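Local coordinates for protein 3-hydroxyacyl-CoA dehydrogenase (Burkholderia thailandensis, PDB 4XGN) that probably catalyses the NAD-dependent oxidation of 3-hydroxyacyl-CoA to 3-oxoacyl-CoA, as a short-chain dehydrogenase that binds NAD in a Rossmann-type fold, at residues Met192-Gly197 / Ile249-Ala254; Ser150-Ala155 / Ala171-Met176; Ala113-Val118 / Gln163-Ala168. One frame throughout, in Å; residues are numbered along the deposited sequence.

Contact 1: residues Met192-Gly197 / Ile249-Ala254; sequences MTIAPG and IRLDGA. With NAD (nicotinamide-adenine-dinucleotide), chain I.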
loop_
_atom_site.group_PDB
_atom_site.type_symbol
_atom_site.label_atom_id
_atom_site.label_comp_id
_atom_site.label_asym_id
_atom_site.label_seq_id
_atom_site.Cartn_x
_atom_site.Cartn_y
_atom_site.Cartn_z
ATOM N N MET A 192 0.711 -13.898 -9.942
ATOM C CA MET A 192 -0.111 -13.388 -8.842
ATOM C C MET A 192 0.406 -13.904 -7.504
ATOM O O MET A 192 1.069 -14.970 -7.416
ATOM C CB MET A 192 -1.553 -13.864 -9.012
ATOM C CG MET A 192 -2.360 -13.195 -10.125
ATOM S SD MET A 192 -2.795 -11.508 -9.733
ATOM C CE MET A 192 -3.757 -11.719 -8.262
ATOM N N THR A 193 0.012 -13.196 -6.444
ATOM C CA THR A 193 0.343 -13.616 -5.095
ATOM C C THR A 193 -0.908 -13.585 -4.205
ATOM O O THR A 193 -1.706 -12.641 -4.301
ATOM C CB THR A 193 1.469 -12.693 -4.530
ATOM O OG1 THR A 193 2.636 -12.846 -5.360
ATOM C CG2 THR A 193 1.804 -13.091 -3.114
ATOM N N ILE A 194 -1.025 -14.565 -3.330
ATOM C CA ILE A 194 -2.023 -14.637 -2.267
ATOM C C ILE A 194 -1.270 -14.400 -0.959
ATOM O O ILE A 194 -0.222 -15.000 -0.748
ATOM C CB ILE A 194 -2.755 -15.996 -2.240
ATOM C CG1 ILE A 194 -3.536 -16.209 -3.563
ATOM C CG2 ILE A 194 -3.755 -16.030 -1.069
ATOM C CD1 ILE A 194 -4.011 -17.651 -3.806
ATOM N N ALA A 195 -1.801 -13.481 -0.127
ATOM C CA ALA A 195 -1.272 -13.197 1.203
ATOM C C ALA A 195 -2.275 -13.716 2.222
ATOM O O ALA A 195 -3.196 -13.028 2.617
ATOM C CB ALA A 195 -1.034 -11.671 1.380
ATOM N N PRO A 196 -2.121 -14.965 2.674
ATOM C CA PRO A 196 -3.065 -15.475 3.665
ATOM C C PRO A 196 -2.895 -14.885 5.054
ATOM O O PRO A 196 -1.788 -14.458 5.438
ATOM C CB PRO A 196 -2.794 -17.006 3.677
ATOM C CG PRO A 196 -1.902 -17.259 2.493
ATOM C CD PRO A 196 -1.176 -16.006 2.210
ATOM N N GLY A 197 -3.988 -14.852 5.811
ATOM C CA GLY A 197 -3.949 -14.488 7.207
ATOM C C GLY A 197 -3.537 -15.648 8.106
ATOM O O GLY A 197 -2.333 -15.869 8.309
ATOM N N ILE A 249 -3.243 -10.504 -3.148
ATOM C CA ILE A 249 -4.604 -10.519 -2.555
ATOM C C ILE A 249 -4.532 -11.040 -1.129
ATOM O O ILE A 249 -4.125 -12.170 -0.889
ATOM C CB ILE A 249 -5.591 -11.374 -3.360
ATOM C CG1 ILE A 249 -5.696 -10.851 -4.795
ATOM C CG2 ILE A 249 -6.939 -11.474 -2.652
ATOM C CD1 ILE A 249 -6.421 -11.794 -5.703
ATOM N N ARG A 250 -4.883 -10.175 -0.182
ATOM C CA ARG A 250 -5.062 -10.612 1.222
ATOM C C ARG A 250 -6.253 -11.560 1.325
ATOM O O ARG A 250 -7.367 -11.233 0.878
ATOM C CB ARG A 250 -5.253 -9.431 2.138
ATOM C CG ARG A 250 -4.046 -8.499 2.155
ATOM C CD ARG A 250 -4.241 -7.301 3.096
ATOM N NE ARG A 250 -4.367 -7.727 4.501
ATOM C CZ ARG A 250 -3.614 -7.393 5.544
ATOM N NH1 ARG A 250 -2.683 -6.469 5.478
ATOM N NH2 ARG A 250 -3.868 -7.941 6.722
ATOM N N LEU A 251 -6.042 -12.711 1.955
ATOM C CA LEU A 251 -7.124 -13.669 2.183
ATOM C C LEU A 251 -7.089 -13.942 3.687
ATOM O O LEU A 251 -6.359 -14.803 4.156
ATOM C CB LEU A 251 -6.894 -14.967 1.404
ATOM C CG LEU A 251 -7.944 -16.067 1.547
ATOM C CD1 LEU A 251 -9.252 -15.621 0.899
ATOM C CD2 LEU A 251 -7.424 -17.347 0.909
ATOM N N ASP A 252 -7.856 -13.171 4.455
ATOM C CA ASP A 252 -7.558 -13.076 5.872
ATOM C C ASP A 252 -8.728 -12.735 6.806
ATOM O O ASP A 252 -8.500 -12.470 7.951
ATOM C CB ASP A 252 -6.439 -12.061 6.065
ATOM C CG ASP A 252 -6.840 -10.640 5.662
ATOM O OD1 ASP A 252 -8.051 -10.389 5.335
ATOM O OD2 ASP A 252 -5.925 -9.786 5.651
ATOM N N GLY A 253 -9.966 -12.770 6.334
ATOM C CA GLY A 253 -11.069 -12.437 7.223
ATOM C C GLY A 253 -11.035 -11.015 7.773
ATOM O O GLY A 253 -11.659 -10.729 8.778
ATOM N N ALA A 254 -10.318 -10.131 7.084
ATOM C CA ALA A 254 -10.124 -8.712 7.489
ATOM C C ALA A 254 -9.298 -8.528 8.736
ATOM O O ALA A 254 -9.244 -7.408 9.238
ATOM C CB ALA A 254 -11.450 -7.939 7.623
HETATM P PA NAD I . 2.795 -26.497 6.031
HETATM O O1A NAD I . 3.933 -26.540 6.986
HETATM O O2A NAD I . 1.601 -27.349 6.332
HETATM O O5B NAD I . 3.284 -26.822 4.539
HETATM C C5B NAD I . 4.503 -26.314 4.039
HETATM C C4B NAD I . 5.145 -27.372 3.125
HETATM O O4B NAD I . 6.278 -26.780 2.741
HETATM C C3B NAD I . 5.561 -28.638 3.919
HETATM O O3B NAD I . 4.997 -29.818 3.449
HETATM C C2B NAD I . 7.091 -28.516 3.800
HETATM O O2B NAD I . 7.731 -29.834 3.963
HETATM C C1B NAD I . 7.329 -27.870 2.662
HETATM N N9A NAD I . 8.607 -27.227 2.637
HETATM C C8A NAD I . 9.249 -26.519 3.619
HETATM N N7A NAD I . 10.495 -26.144 3.179
HETATM C C5A NAD I . 10.565 -26.607 1.939
HETATM C C6A NAD I . 11.567 -26.514 1.008
HETATM N N6A NAD I . 12.863 -25.934 1.145
HETATM N N1A NAD I . 11.385 -27.071 -0.199
HETATM C C2A NAD I . 10.227 -27.727 -0.518
HETATM N N3A NAD I . 9.216 -27.807 0.397
HETATM C C4A NAD I . 9.432 -27.258 1.612
HETATM O O3 NAD I . 2.392 -24.944 6.118
HETATM P PN NAD I . 1.272 -24.205 5.194
HETATM O O1N NAD I . 0.380 -23.489 6.155
HETATM O O2N NAD I . 0.545 -25.102 4.205
HETATM O O5D NAD I . 2.159 -23.111 4.394
HETATM C C5D NAD I . 2.017 -22.890 2.993
HETATM C C4D NAD I . 2.424 -21.526 2.586
HETATM O O4D NAD I . 1.501 -20.685 3.142
HETATM C C3D NAD I . 3.799 -21.115 3.171
HETATM O O3D NAD I . 4.502 -20.341 2.300
HETATM C C2D NAD I . 3.326 -20.313 4.417
HETATM O O2D NAD I . 4.416 -19.414 4.920
HETATM C C1D NAD I . 2.287 -19.636 3.976
HETATM N N1N NAD I . 1.319 -19.116 4.935
HETATM C C2N NAD I . 0.683 -19.900 5.869
HETATM C C3N NAD I . -0.235 -19.375 6.769
HETATM C C7N NAD I . -0.910 -20.187 7.833
HETATM O O7N NAD I . -1.504 -19.618 8.718
HETATM N N7N NAD I . -0.888 -21.606 7.782
HETATM C C4N NAD I . -0.527 -17.996 6.689
HETATM C C5N NAD I . 0.078 -17.219 5.734
HETATM C C6N NAD I . 0.987 -17.772 4.858
#
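T193, A195 and G197 are tied to I249 and L251 by four backbone hydrogen bonds. I249 N binds T193 O at 2.9 Å, and A195 N returns to I249 O at 2.8 Å. L251 N binds A195 O, and G197 N binds L251 O. CA-H...O contacts from I194, R250 and P196 run between them.

Apolar contacts lie on one face. M192 is bent at chi2 (-72°) and again at chi3, which brings CE to 3.7 Å from I249 CD1. I194 and L251 lie side by side, with I194 CG2 4.1 Å from L251 CB. These are the last two strands of the parallel Rossmann sheet. Strand 248-251 is its outermost strand within the chain, and R250 N bonds E247 of a second subunit.

The polar grip lies within 249-254. R250 NE and NH2 meet D252 side-on, both at OD2, with NE at 2.8 Å. NH2 also forms a salt bridge with D158. D252 OD1 accepts from A254 N, an Asx turn.

Ligand contacts come from P196, ending strand 189-196, and from G197 after it. P196 packs CB and CG over one nicotinamide face, CB 3.5 Å from NAD C5N, and G197 O is 3.2 Å from NAD C4N.

Contact 2: residues Ser150-Ala155 / Ala171-Met176; sequences STASVA and AGVAGM. With NAD (nicotinamide-adenine-dinucleotide), chain I.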
loop_
_atom_site.group_PDB
_atom_site.type_symbol
_atom_site.label_atom_id
_atom_site.label_comp_id
_atom_site.label_asym_id
_atom_site.label_seq_id
_atom_site.Cartn_x
_atom_site.Cartn_y
_atom_site.Cartn_z
ATOM N N SER A 150 2.029 -17.385 -6.168
ATOM C CA SER A 150 2.909 -17.525 -5.003
ATOM C C SER A 150 2.187 -17.145 -3.726
ATOM O O SER A 150 1.126 -16.496 -3.754
ATOM C CB SER A 150 4.143 -16.712 -5.194
ATOM O OG SER A 150 4.858 -17.079 -6.361
ATOM N N THR A 151 2.752 -17.606 -2.603
ATOM C CA THR A 151 2.143 -17.380 -1.306
ATOM C C THR A 151 3.023 -16.447 -0.508
ATOM O O THR A 151 4.169 -16.770 -0.165
ATOM C CB THR A 151 1.919 -18.693 -0.528
ATOM O OG1 THR A 151 1.301 -19.687 -1.387
ATOM C CG2 THR A 151 1.064 -18.425 0.690
ATOM N N ALA A 152 2.523 -15.255 -0.222
ATOM C CA ALA A 152 3.132 -14.388 0.698
ATOM C C ALA A 152 2.496 -14.673 2.093
ATOM O O ALA A 152 2.527 -15.815 2.539
ATOM C CB ALA A 152 3.028 -12.944 0.245
ATOM N N SER A 153 1.969 -13.658 2.765
ATOM C CA SER A 153 1.356 -13.704 4.107
ATOM C C SER A 153 0.958 -12.283 4.395
ATOM O O SER A 153 1.546 -11.351 3.861
ATOM C CB SER A 153 2.391 -14.095 5.165
ATOM O OG SER A 153 1.888 -13.924 6.475
ATOM N N VAL A 154 0.001 -12.119 5.306
ATOM C CA VAL A 154 -0.306 -10.816 5.848
ATOM C C VAL A 154 0.913 -10.268 6.617
ATOM O O VAL A 154 1.031 -9.071 6.777
ATOM C CB VAL A 154 -1.575 -10.823 6.727
ATOM C CG1 VAL A 154 -2.797 -11.180 5.898
ATOM C CG2 VAL A 154 -1.410 -11.667 7.976
ATOM N N ALA A 155 1.846 -11.117 7.001
ATOM C CA ALA A 155 3.093 -10.655 7.603
ATOM C C ALA A 155 3.931 -9.766 6.656
ATOM O O ALA A 155 4.813 -9.051 7.141
ATOM C CB ALA A 155 3.947 -11.843 8.072
ATOM N N ALA A 171 7.245 -10.188 2.249
ATOM C CA ALA A 171 7.199 -8.892 1.536
ATOM C C ALA A 171 8.013 -8.942 0.255
ATOM O O ALA A 171 7.637 -8.342 -0.747
ATOM C CB ALA A 171 7.749 -7.801 2.452
ATOM N N GLY A 172 9.144 -9.633 0.285
ATOM C CA GLY A 172 9.918 -9.895 -0.946
ATOM C C GLY A 172 9.099 -10.592 -2.045
ATOM O O GLY A 172 9.065 -10.175 -3.215
ATOM N N VAL A 173 8.393 -11.639 -1.640
ATOM C CA VAL A 173 7.526 -12.414 -2.557
ATOM C C VAL A 173 6.443 -11.478 -3.100
ATOM O O VAL A 173 6.242 -11.393 -4.323
ATOM C CB VAL A 173 6.910 -13.647 -1.856
ATOM C CG1 VAL A 173 5.797 -14.267 -2.724
ATOM C CG2 VAL A 173 7.973 -14.678 -1.539
ATOM N N ALA A 174 5.778 -10.751 -2.192
ATOM C CA ALA A 174 4.742 -9.802 -2.630
ATOM C C ALA A 174 5.299 -8.777 -3.618
ATOM O O ALA A 174 4.707 -8.524 -4.681
ATOM C CB ALA A 174 4.095 -9.132 -1.438
ATOM N N GLY A 175 6.389 -8.145 -3.250
ATOM C CA GLY A 175 6.949 -7.051 -4.048
ATOM C C GLY A 175 7.516 -7.454 -5.409
ATOM O O GLY A 175 7.538 -6.629 -6.301
ATOM N N MET A 176 7.926 -8.709 -5.583
ATOM C CA MET A 176 8.409 -9.156 -6.881
ATOM C C MET A 176 7.306 -9.572 -7.823
ATOM O O MET A 176 7.571 -9.783 -9.010
ATOM C CB MET A 176 9.490 -10.245 -6.771
ATOM C CG MET A 176 9.020 -11.600 -6.428
ATOM S SD MET A 176 10.480 -12.696 -6.170
ATOM C CE MET A 176 9.647 -14.238 -5.905
HETATM P PA NAD I . 2.795 -26.497 6.031
HETATM O O1A NAD I . 3.933 -26.540 6.986
HETATM O O2A NAD I . 1.601 -27.349 6.332
HETATM O O5B NAD I . 3.284 -26.822 4.539
HETATM C C5B NAD I . 4.503 -26.314 4.039
HETATM C C4B NAD I . 5.145 -27.372 3.125
HETATM O O4B NAD I . 6.278 -26.780 2.741
HETATM C C3B NAD I . 5.561 -28.638 3.919
HETATM O O3B NAD I . 4.997 -29.818 3.449
HETATM C C2B NAD I . 7.091 -28.516 3.800
HETATM O O2B NAD I . 7.731 -29.834 3.963
HETATM C C1B NAD I . 7.329 -27.870 2.662
HETATM N N9A NAD I . 8.607 -27.227 2.637
HETATM C C8A NAD I . 9.249 -26.519 3.619
HETATM N N7A NAD I . 10.495 -26.144 3.179
HETATM C C5A NAD I . 10.565 -26.607 1.939
HETATM C C6A NAD I . 11.567 -26.514 1.008
HETATM N N6A NAD I . 12.863 -25.934 1.145
HETATM N N1A NAD I . 11.385 -27.071 -0.199
HETATM C C2A NAD I . 10.227 -27.727 -0.518
HETATM N N3A NAD I . 9.216 -27.807 0.397
HETATM C C4A NAD I . 9.432 -27.258 1.612
HETATM O O3 NAD I . 2.392 -24.944 6.118
HETATM P PN NAD I . 1.272 -24.205 5.194
HETATM O O1N NAD I . 0.380 -23.489 6.155
HETATM O O2N NAD I . 0.545 -25.102 4.205
HETATM O O5D NAD I . 2.159 -23.111 4.394
HETATM C C5D NAD I . 2.017 -22.890 2.993
HETATM C C4D NAD I . 2.424 -21.526 2.586
HETATM O O4D NAD I . 1.501 -20.685 3.142
HETATM C C3D NAD I . 3.799 -21.115 3.171
HETATM O O3D NAD I . 4.502 -20.341 2.300
HETATM C C2D NAD I . 3.326 -20.313 4.417
HETATM O O2D NAD I . 4.416 -19.414 4.920
HETATM C C1D NAD I . 2.287 -19.636 3.976
HETATM N N1N NAD I . 1.319 -19.116 4.935
HETATM C C2N NAD I . 0.683 -19.900 5.869
HETATM C C3N NAD I . -0.235 -19.375 6.769
HETATM C C7N NAD I . -0.910 -20.187 7.833
HETATM O O7N NAD I . -1.504 -19.618 8.718
HETATM N N7N NAD I . -0.888 -21.606 7.782
HETATM C C4N NAD I . -0.527 -17.996 6.689
HETATM C C5N NAD I . 0.078 -17.219 5.734
HETATM C C6N NAD I . 0.987 -17.772 4.858
#
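V173 reaches from the helix onto S150, in strand 146-151, and A152, just past its end. Its CB points toward the strand. CG1 is anti to the backbone N (chi1 168°) and does the touching. It meets S150 CB at 3.8 Å and lies 3.9 Å from T151 O. A152 points back at the helix. Its CB sits 4.3 Å from V173 CG1 and equally 4.3 Å from A174 CB, so one methyl meets two neighbouring helix residues. No hydrogen bond crosses between the segments, and the contact is van der Waals packing.

S150 also points toward the helix, but its OG is hydrogen-bonded to N90 ND2. Strand 146-151, helix 164-184 and strand 189-196 form a beta-alpha-beta crossover of the Rossmann fold, and V173 packs the helix against the end of the first strand.

T151 points away from the helix. Its CG2 lies 3.4 Å from NAD O4D, while OG1 is held by hydrogen bonds with Y231 OH and N90 O. T151 O accepts from K170 NZ. The chain then turns along the cofactor, with A152 O 3.4 Å from NAD C6N. S153 holds OG anti to its backbone N (chi1 170°), where it accepts a nearly straight bond (165°) from A155 N and caps the turn into the next helix. The same OG is 3.8 Å from NAD C5N. S153 lies 13 residues before Y166, a spacing consistent with the active-site serine of short-chain dehydrogenases.

Contact 3: residues Ala113-Val118 / Gln163-Ala168; sequences AKTITV and QAAYAA. With NAD (nicotinamide-adenine-dinucleotide), chain I; EDO (1,2-ethanediol), chain J.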
loop_
_atom_site.group_PDB
_atom_site.type_symbol
_atom_site.label_atom_id
_atom_site.label_comp_id
_atom_site.label_asym_id
_atom_site.label_seq_id
_atom_site.Cartn_x
_atom_site.Cartn_y
_atom_site.Cartn_z
ATOM N N ALA A 113 18.657 -15.862 7.347
ATOM C CA ALA A 113 19.071 -16.306 6.031
ATOM C C ALA A 113 18.303 -17.544 5.554
ATOM O O ALA A 113 17.850 -17.555 4.391
ATOM C CB ALA A 113 20.559 -16.564 5.984
ATOM N N LYS A 114 18.061 -18.519 6.433
ATOM C CA LYS A 114 17.333 -19.738 6.042
ATOM C C LYS A 114 15.898 -19.420 5.651
ATOM O O LYS A 114 15.375 -19.946 4.653
ATOM C CB LYS A 114 17.325 -20.777 7.159
ATOM C CG LYS A 114 16.461 -21.986 6.832
ATOM C CD LYS A 114 16.836 -23.219 7.628
ATOM C CE LYS A 114 16.045 -24.395 7.067
ATOM N NZ LYS A 114 16.683 -24.924 5.821
ATOM N N THR A 115 15.259 -18.540 6.425
ATOM C CA THR A 115 13.858 -18.166 6.112
ATOM C C THR A 115 13.764 -17.516 4.748
ATOM O O THR A 115 12.877 -17.811 3.931
ATOM C CB THR A 115 13.340 -17.204 7.197
ATOM O OG1 THR A 115 13.438 -17.865 8.457
ATOM C CG2 THR A 115 11.878 -16.795 6.932
ATOM N N ILE A 116 14.668 -16.574 4.515
ATOM C CA ILE A 116 14.752 -15.889 3.230
ATOM C C ILE A 116 15.051 -16.884 2.097
ATOM O O ILE A 116 14.473 -16.780 1.003
ATOM C CB ILE A 116 15.771 -14.725 3.280
ATOM C CG1 ILE A 116 15.068 -13.446 3.696
ATOM C CG2 ILE A 116 16.436 -14.470 1.932
ATOM C CD1 ILE A 116 14.414 -13.436 5.070
ATOM N N THR A 117 15.945 -17.823 2.362
ATOM C CA THR A 117 16.329 -18.805 1.340
ATOM C C THR A 117 15.192 -19.729 0.920
ATOM O O THR A 117 14.947 -19.918 -0.286
ATOM C CB THR A 117 17.608 -19.565 1.733
ATOM O OG1 THR A 117 18.658 -18.605 1.837
ATOM C CG2 THR A 117 17.933 -20.616 0.700
ATOM N N VAL A 118 14.449 -20.250 1.885
ATOM C CA VAL A 118 13.335 -21.086 1.536
ATOM C C VAL A 118 12.201 -20.310 0.922
ATOM O O VAL A 118 11.682 -20.687 -0.123
ATOM C CB VAL A 118 12.831 -21.885 2.736
ATOM C CG1 VAL A 118 11.595 -22.681 2.404
ATOM C CG2 VAL A 118 13.938 -22.808 3.224
ATOM N N GLN A 163 8.659 -11.694 13.909
ATOM C CA GLN A 163 8.485 -12.056 12.508
ATOM C C GLN A 163 9.332 -11.282 11.508
ATOM O O GLN A 163 9.023 -11.263 10.321
ATOM C CB GLN A 163 7.038 -11.874 12.073
ATOM C CG GLN A 163 6.024 -12.721 12.736
ATOM C CD GLN A 163 4.719 -12.675 11.949
ATOM O OE1 GLN A 163 4.222 -11.603 11.657
ATOM N NE2 GLN A 163 4.172 -13.847 11.553
ATOM N N ALA A 164 10.413 -10.651 11.946
ATOM C CA ALA A 164 11.233 -9.903 10.995
ATOM C C ALA A 164 11.691 -10.732 9.787
ATOM O O ALA A 164 11.522 -10.308 8.631
ATOM C CB ALA A 164 12.399 -9.269 11.678
ATOM N N ALA A 165 12.182 -11.941 10.036
ATOM C CA ALA A 165 12.624 -12.798 8.935
ATOM C C ALA A 165 11.476 -13.231 8.019
ATOM O O ALA A 165 11.569 -13.096 6.803
ATOM C CB ALA A 165 13.333 -14.032 9.438
ATOM N N TYR A 166 10.403 -13.721 8.617
ATOM C CA TYR A 166 9.231 -14.165 7.859
ATOM C C TYR A 166 8.612 -13.003 7.075
ATOM O O TYR A 166 8.385 -13.113 5.887
ATOM C CB TYR A 166 8.226 -14.753 8.817
ATOM C CG TYR A 166 7.044 -15.421 8.154
ATOM C CD1 TYR A 166 7.202 -16.572 7.419
ATOM C CD2 TYR A 166 5.777 -14.947 8.353
ATOM C CE1 TYR A 166 6.123 -17.215 6.859
ATOM C CE2 TYR A 166 4.680 -15.568 7.778
ATOM C CZ TYR A 166 4.860 -16.729 7.062
ATOM O OH TYR A 166 3.787 -17.418 6.498
ATOM N N ALA A 167 8.452 -11.866 7.740
ATOM C CA ALA A 167 7.905 -10.699 7.076
ATOM C C ALA A 167 8.788 -10.225 5.929
ATOM O O ALA A 167 8.305 -9.941 4.834
ATOM C CB ALA A 167 7.722 -9.573 8.065
ATOM N N ALA A 168 10.099 -10.183 6.152
ATOM C CA ALA A 168 11.007 -9.840 5.047
ATOM C C ALA A 168 10.837 -10.745 3.848
ATOM O O ALA A 168 10.751 -10.296 2.739
ATOM C CB ALA A 168 12.450 -9.858 5.501
HETATM P PA NAD I . 2.795 -26.497 6.031
HETATM O O1A NAD I . 3.933 -26.540 6.986
HETATM O O2A NAD I . 1.601 -27.349 6.332
HETATM O O5B NAD I . 3.284 -26.822 4.539
HETATM C C5B NAD I . 4.503 -26.314 4.039
HETATM C C4B NAD I . 5.145 -27.372 3.125
HETATM O O4B NAD I . 6.278 -26.780 2.741
HETATM C C3B NAD I . 5.561 -28.638 3.919
HETATM O O3B NAD I . 4.997 -29.818 3.449
HETATM C C2B NAD I . 7.091 -28.516 3.800
HETATM O O2B NAD I . 7.731 -29.834 3.963
HETATM C C1B NAD I . 7.329 -27.870 2.662
HETATM N N9A NAD I . 8.607 -27.227 2.637
HETATM C C8A NAD I . 9.249 -26.519 3.619
HETATM N N7A NAD I . 10.495 -26.144 3.179
HETATM C C5A NAD I . 10.565 -26.607 1.939
HETATM C C6A NAD I . 11.567 -26.514 1.008
HETATM N N6A NAD I . 12.863 -25.934 1.145
HETATM N N1A NAD I . 11.385 -27.071 -0.199
HETATM C C2A NAD I . 10.227 -27.727 -0.518
HETATM N N3A NAD I . 9.216 -27.807 0.397
HETATM C C4A NAD I . 9.432 -27.258 1.612
HETATM O O3 NAD I . 2.392 -24.944 6.118
HETATM P PN NAD I . 1.272 -24.205 5.194
HETATM O O1N NAD I . 0.380 -23.489 6.155
HETATM O O2N NAD I . 0.545 -25.102 4.205
HETATM O O5D NAD I . 2.159 -23.111 4.394
HETATM C C5D NAD I . 2.017 -22.890 2.993
HETATM C C4D NAD I . 2.424 -21.526 2.586
HETATM O O4D NAD I . 1.501 -20.685 3.142
HETATM C C3D NAD I . 3.799 -21.115 3.171
HETATM O O3D NAD I . 4.502 -20.341 2.300
HETATM C C2D NAD I . 3.326 -20.313 4.417
HETATM O O2D NAD I . 4.416 -19.414 4.920
HETATM C C1D NAD I . 2.287 -19.636 3.976
HETATM N N1N NAD I . 1.319 -19.116 4.935
HETATM C C2N NAD I . 0.683 -19.900 5.869
HETATM C C3N NAD I . -0.235 -19.375 6.769
HETATM C C7N NAD I . -0.910 -20.187 7.833
HETATM O O7N NAD I . -1.504 -19.618 8.718
HETATM N N7N NAD I . -0.888 -21.606 7.782
HETATM C C4N NAD I . -0.527 -17.996 6.689
HETATM C C5N NAD I . 0.078 -17.219 5.734
HETATM C C6N NAD I . 0.987 -17.772 4.858
HETATM C C1 EDO J . 2.375 -17.734 9.801
HETATM O O1 EDO J . 2.003 -17.219 8.502
HETATM C C2 EDO J . 1.338 -18.762 10.304
HETATM O O2 EDO J . 0.042 -18.157 10.515
#
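T115 and A165 come closest in backbone, CA to CA 6.2 Å, where the two helices run side by side at 23° with their axes 8.6 Å apart. Both residues point into the interface. T115 CB lies 3.9 Å from A165 CB, methyl against branch point. With OG1 beside the backbone N (chi1 -59°), T115 CG2 lies anti to that N and comes 3.7 Å from A165 O. T115 OG1 turns back to its own helix and bonds L111 O. The small alanines let the helices come this near, and no hydrogen bond joins the two segments. I116 CD1 approaches A165 and A168, but I116 was modelled in two conformers, so its exact contacts are doubtful. A168 also packs on M176 of the third subunit.

Y166 behaves differently. Its CB points away from helix 109-135, and its ring, with CG anti to the backbone N (chi1 -172°), extends to the cofactor. NAD O2D lies in the ring plane, at the edge, 2.6 Å from Y166 OH in a hydrogen bond. A second hydrogen bond, 2.7 Å, joins Y166 OH to O1 of a 1,2-ethanediol that probably came from the crystallisation liquor. Either partner could be the donor in each. On the other helix, V118 CG1 packs 3.7 Å from N6A of the NAD adenine, so one helix meets the adenine and the other the nicotinamide ribose.

Y166 and K170, which also bonds NAD, match the YxxxK signature of short-chain dehydrogenases. In this family that tyrosine is the usual general acid-base, and Y166 probably has this part here.

Contact 3 and contact 2 share helix 164-184, and their segments alternate along the chain. Contact 1 follows both. The centres of contacts 2 and 3 lie about 11 Å apart, those of contacts 1 and 2 about 10 Å, and those of contacts 1 and 3 about 18 Å. Contacts 1 and 2 meet in the main parallel sheet, where strands 146-151 and 189-196 are neighbours. Contact 3 touches contact 2 but not contact 1; the nearest atoms of contacts 1 and 3 are about 6 Å apart. All three touch NAD. Contacts 2 and 3 also reach the third subunit, and contact 1 the second. So parts lining the cofactor pocket also lie near interfaces with two other subunits.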